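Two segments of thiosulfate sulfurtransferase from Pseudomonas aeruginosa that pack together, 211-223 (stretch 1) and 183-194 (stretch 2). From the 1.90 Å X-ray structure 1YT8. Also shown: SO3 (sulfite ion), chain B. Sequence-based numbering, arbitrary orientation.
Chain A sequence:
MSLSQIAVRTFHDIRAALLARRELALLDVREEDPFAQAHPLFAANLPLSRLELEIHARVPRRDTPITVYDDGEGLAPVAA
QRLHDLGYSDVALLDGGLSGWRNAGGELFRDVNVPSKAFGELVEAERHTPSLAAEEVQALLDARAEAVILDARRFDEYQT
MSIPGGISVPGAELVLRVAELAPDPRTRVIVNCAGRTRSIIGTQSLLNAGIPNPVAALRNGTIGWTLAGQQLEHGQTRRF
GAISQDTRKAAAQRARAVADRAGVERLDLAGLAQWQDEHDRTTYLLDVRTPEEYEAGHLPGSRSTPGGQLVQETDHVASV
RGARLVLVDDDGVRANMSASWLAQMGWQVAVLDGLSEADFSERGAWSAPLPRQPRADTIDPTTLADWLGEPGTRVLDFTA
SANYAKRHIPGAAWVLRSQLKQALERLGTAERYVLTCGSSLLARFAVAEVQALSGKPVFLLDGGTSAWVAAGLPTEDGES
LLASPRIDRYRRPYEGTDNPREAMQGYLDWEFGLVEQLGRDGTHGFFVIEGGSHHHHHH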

# COMPACT_ATOMS: atom_id res chain seq x y z
N ILE A 211 10.04 13.73 23.22
CA ILE A 211 9.41 15.03 23.43
C ILE A 211 8.98 15.16 24.89
O ILE A 211 8.69 14.16 25.54
CB ILE A 211 8.18 15.24 22.51
CG1 ILE A 211 7.08 14.23 22.86
CG2 ILE A 211 8.59 15.09 21.06
CD1 ILE A 211 5.76 14.54 22.19
N PRO A 212 8.93 16.39 25.42
CA PRO A 212 8.54 16.63 26.81
C PRO A 212 7.05 16.46 27.14
O PRO A 212 6.69 16.27 28.30
CB PRO A 212 9.03 18.05 27.05
CG PRO A 212 8.79 18.70 25.73
CD PRO A 212 9.31 17.66 24.76
N ASN A 213 6.20 16.51 26.12
CA ASN A 213 4.75 16.38 26.31
C ASN A 213 4.30 14.98 26.71
O ASN A 213 4.90 13.99 26.29
CB ASN A 213 4.00 16.72 25.03
CG ASN A 213 4.41 18.03 24.42
OD1 ASN A 213 3.74 19.05 24.58
ND2 ASN A 213 5.53 18.02 23.72
N PRO A 214 3.24 14.89 27.52
CA PRO A 214 2.75 13.56 27.90
C PRO A 214 2.06 13.07 26.62
O PRO A 214 1.23 13.79 26.06
CB PRO A 214 1.78 13.85 29.04
CG PRO A 214 1.27 15.23 28.72
CD PRO A 214 2.51 15.95 28.25
N VAL A 215 2.41 11.88 26.15
CA VAL A 215 1.84 11.34 24.92
C VAL A 215 1.08 10.04 25.11
O VAL A 215 1.40 9.25 25.99
CB VAL A 215 2.96 11.08 23.87
CG1 VAL A 215 2.34 10.92 22.49
CG2 VAL A 215 3.97 12.21 23.88
N ALA A 216 0.07 9.82 24.28
CA ALA A 216 -0.72 8.60 24.36
C ALA A 216 -1.49 8.37 23.07
O ALA A 216 -1.82 9.32 22.35
CB ALA A 216 -1.69 8.66 25.54
N ALA A 217 -1.77 7.11 22.77
CA ALA A 217 -2.53 6.80 21.58
C ALA A 217 -4.01 6.76 21.94
O ALA A 217 -4.37 6.40 23.07
CB ALA A 217 -2.10 5.45 21.03
N LEU A 218 -4.87 7.16 21.01
CA LEU A 218 -6.31 7.05 21.25
C LEU A 218 -6.53 5.56 21.00
O LEU A 218 -6.38 5.09 19.87
CB LEU A 218 -7.12 7.86 20.25
CG LEU A 218 -8.61 7.51 20.21
CD1 LEU A 218 -9.24 7.72 21.59
CD2 LEU A 218 -9.32 8.38 19.17
N ARG A 219 -6.87 4.83 22.06
CA ARG A 219 -7.06 3.38 21.95
C ARG A 219 -8.16 2.96 20.98
O ARG A 219 -9.34 3.24 21.19
CB ARG A 219 -7.33 2.79 23.33
CG ARG A 219 -7.28 1.27 23.37
CD ARG A 219 -7.54 0.79 24.79
NE ARG A 219 -6.65 1.48 25.73
CZ ARG A 219 -7.01 1.87 26.95
NH1 ARG A 219 -8.25 1.66 27.38
NH2 ARG A 219 -6.14 2.49 27.73
N ASN A 220 -7.76 2.27 19.92
CA ASN A 220 -8.65 1.76 18.89
C ASN A 220 -9.23 2.79 17.91
O ASN A 220 -10.16 2.50 17.17
CB ASN A 220 -9.77 0.92 19.54
CG ASN A 220 -9.21 -0.21 20.40
OD1 ASN A 220 -8.09 -0.68 20.17
ND2 ASN A 220 -9.99 -0.65 21.38
N GLY A 221 -8.67 4.00 17.93
CA GLY A 221 -9.07 5.06 17.00
C GLY A 221 -10.52 5.40 16.70
O GLY A 221 -11.37 5.39 17.59
N THR A 222 -10.79 5.73 15.44
CA THR A 222 -12.15 6.10 15.03
C THR A 222 -13.12 4.94 15.21
O THR A 222 -14.30 5.15 15.47
CB THR A 222 -12.19 6.62 13.56
OG1 THR A 222 -11.72 5.61 12.66
CG2 THR A 222 -11.31 7.85 13.41
N ILE A 223 -12.61 3.71 15.09
CA ILE A 223 -13.43 2.52 15.29
C ILE A 223 -13.88 2.52 16.75
O ILE A 223 -15.06 2.33 17.05
CB ILE A 223 -12.62 1.23 15.01
CG1 ILE A 223 -12.50 1.02 13.50
CG2 ILE A 223 -13.29 0.02 15.67
CD1 ILE A 223 -11.66 -0.18 13.08
S SO3 B . -4.75 2.42 12.07
O1 SO3 B . -5.64 3.18 11.16
O2 SO3 B . -5.27 1.06 12.31
O3 SO3 B . -3.35 2.38 11.59
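Stretch 2, residues 183-194: PDPRTRVIVNCA

Stretch 2 lies alongside stretch 1 as a neighbouring strand of the same sheet. After Pro-183 it makes a type I beta turn from Asp-184 to Thr-187, runs as a strand from Arg-188 to Asn-192, and leaves as loop through Cys-193 and Ala-194. Its strand runs parallel to strand 215-218, with an angle of 31° between the two directions (signed crossing angle -31°) and a closest axis approach of 4.5 Å. The two stretches bury 818 Å² between them, both sides summed.

The register is regular. Val-215 pairs with Val-189, Ala-216 with Ile-190 and Ala-217 with Val-191, with CA to CA distances of 4.8, 5.1 and 4.8 Å. Further along, Leu-218 CA lies 5.1 Å from Asn-192 CA.

Four backbone hydrogen bonds join the strands. Val-189 N donates to Pro-214 O at 3.0 Å, and Ala-216 N to Val-189 O at 3.1 Å. Val-191 N donates to Ala-216 O at 3.0 Å, and Leu-218 N to Val-191 O at 2.8 Å. Thus Val-189 and Val-191 each use both N and O, while Ile-190 between them makes none of these bonds. Ile-190 CA instead gives a CA-H...O contact to Ala-216 O at 3.2 Å.

Past the strands, the backbone of stretch 2 meets the helix beginning of stretch 1. Thr-222 N donates to Cys-193 O at 3.2 Å, and Ile-223 N to Ala-194 O at 3.1 Å. Gly-221 closes a type II turn that starts at Leu-218. It has positive phi, and a CB there would clash with Cys-193 O and Ala-194 O.

Side chains pack on both faces of the sheet. On the face of the valines, Val-215 CG1 lies 4.2 Å from Val-189 CG1. On the face of Ile-190, Ile-190 CG2 lies 4.0 Å from Leu-218 CB. At the other end, Pro-212 CG sits 4.0 Å from Pro-185 CB, and Pro-214 CG lies 3.9 Å from Arg-188 CG. The turn carrying Pro-185 is braced within stretch 2 by a salt bridge, Arg-186 NH2 to Asp-184 OD2 at 2.7 Å.

Two waters link the stretches. One accepts from Arg-188 NE and donates to Pro-214 O, both at 3.0 Å. The other accepts from Cys-193 N at 3.1 Å and donates to Leu-218 O at 2.7 Å.

The sulfite, probably from the crystallisation liquor, is bonded covalently through its S to Cys-193 SG at 2.0 Å. Ala-194 N donates to sulfite O1 at 2.8 Å.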

# COMPACT_ATOMS: atom_id res chain seq x y z
N PRO A 183 3.59 23.38 21.37
CA PRO A 183 4.76 24.06 21.93
C PRO A 183 4.88 24.03 23.45
O PRO A 183 5.99 24.02 23.99
CB PRO A 183 4.63 25.48 21.37
CG PRO A 183 3.14 25.66 21.24
CD PRO A 183 2.72 24.33 20.65
N ASP A 184 3.75 24.03 24.14
CA ASP A 184 3.75 24.00 25.60
C ASP A 184 3.99 22.55 26.05
O ASP A 184 3.23 21.65 25.69
CB ASP A 184 2.40 24.49 26.14
CG ASP A 184 2.45 24.85 27.61
OD1 ASP A 184 3.05 24.09 28.40
OD2 ASP A 184 1.86 25.88 27.98
N PRO A 185 5.05 22.31 26.84
CA PRO A 185 5.33 20.95 27.31
C PRO A 185 4.20 20.33 28.12
O PRO A 185 4.14 19.10 28.27
CB PRO A 185 6.62 21.13 28.11
CG PRO A 185 6.50 22.52 28.63
CD PRO A 185 5.99 23.28 27.43
N ARG A 186 3.31 21.15 28.65
CA ARG A 186 2.19 20.65 29.44
C ARG A 186 1.07 20.10 28.55
O ARG A 186 0.26 19.28 28.99
CB ARG A 186 1.61 21.76 30.33
CG ARG A 186 2.58 22.30 31.38
CD ARG A 186 2.01 23.54 32.04
NE ARG A 186 1.75 24.60 31.06
CZ ARG A 186 1.26 25.80 31.36
NH1 ARG A 186 0.97 26.11 32.62
NH2 ARG A 186 1.05 26.69 30.40
N THR A 187 1.04 20.54 27.30
CA THR A 187 0.01 20.10 26.34
C THR A 187 0.09 18.61 26.03
O THR A 187 1.14 18.11 25.60
CB THR A 187 0.12 20.88 25.01
OG1 THR A 187 -0.05 22.28 25.25
CG2 THR A 187 -0.95 20.42 24.02
N ARG A 188 -1.01 17.90 26.25
CA ARG A 188 -1.05 16.48 25.95
C ARG A 188 -1.10 16.28 24.45
O ARG A 188 -1.73 17.05 23.73
CB ARG A 188 -2.31 15.83 26.55
CG ARG A 188 -2.46 15.98 28.04
CD ARG A 188 -3.53 15.03 28.56
NE ARG A 188 -3.18 13.65 28.23
CZ ARG A 188 -3.38 12.61 29.02
NH1 ARG A 188 -3.94 12.76 30.21
NH2 ARG A 188 -3.01 11.41 28.62
N VAL A 189 -0.42 15.24 23.98
CA VAL A 189 -0.42 14.91 22.56
C VAL A 189 -1.03 13.52 22.45
O VAL A 189 -0.54 12.56 23.06
CB VAL A 189 1.00 14.93 21.96
CG1 VAL A 189 0.98 14.41 20.52
CG2 VAL A 189 1.54 16.36 21.96
N ILE A 190 -2.12 13.44 21.71
CA ILE A 190 -2.84 12.19 21.50
C ILE A 190 -2.79 11.86 20.02
O ILE A 190 -3.13 12.70 19.18
CB ILE A 190 -4.31 12.34 21.95
CG1 ILE A 190 -4.37 12.70 23.43
CG2 ILE A 190 -5.08 11.05 21.68
CD1 ILE A 190 -5.75 13.12 23.92
N VAL A 191 -2.36 10.64 19.68
CA VAL A 191 -2.27 10.23 18.28
C VAL A 191 -3.34 9.18 17.98
O VAL A 191 -3.53 8.24 18.75
CB VAL A 191 -0.88 9.61 17.95
CG1 VAL A 191 -0.79 9.30 16.46
CG2 VAL A 191 0.25 10.57 18.37
N ASN A 192 -4.04 9.35 16.86
CA ASN A 192 -5.07 8.38 16.48
C ASN A 192 -4.93 7.97 15.02
O ASN A 192 -4.22 8.61 14.24
CB ASN A 192 -6.48 8.96 16.66
CG ASN A 192 -6.92 9.84 15.48
OD1 ASN A 192 -6.66 11.04 15.46
ND2 ASN A 192 -7.58 9.23 14.50
N CYS A 193 -5.60 6.89 14.68
CA CYS A 193 -5.68 6.41 13.31
C CYS A 193 -7.08 5.83 13.30
O CYS A 193 -7.89 6.19 14.15
CB CYS A 193 -4.58 5.38 12.97
SG CYS A 193 -4.75 3.71 13.61
N ALA A 194 -7.39 4.95 12.35
CA ALA A 194 -8.71 4.34 12.29
C ALA A 194 -8.83 3.19 13.28
O ALA A 194 -9.86 3.01 13.93
CB ALA A 194 -9.00 3.86 10.88
O HOH W 1 -1.47 12.57 26.05
O HOH W 2 -6.05 5.13 17.15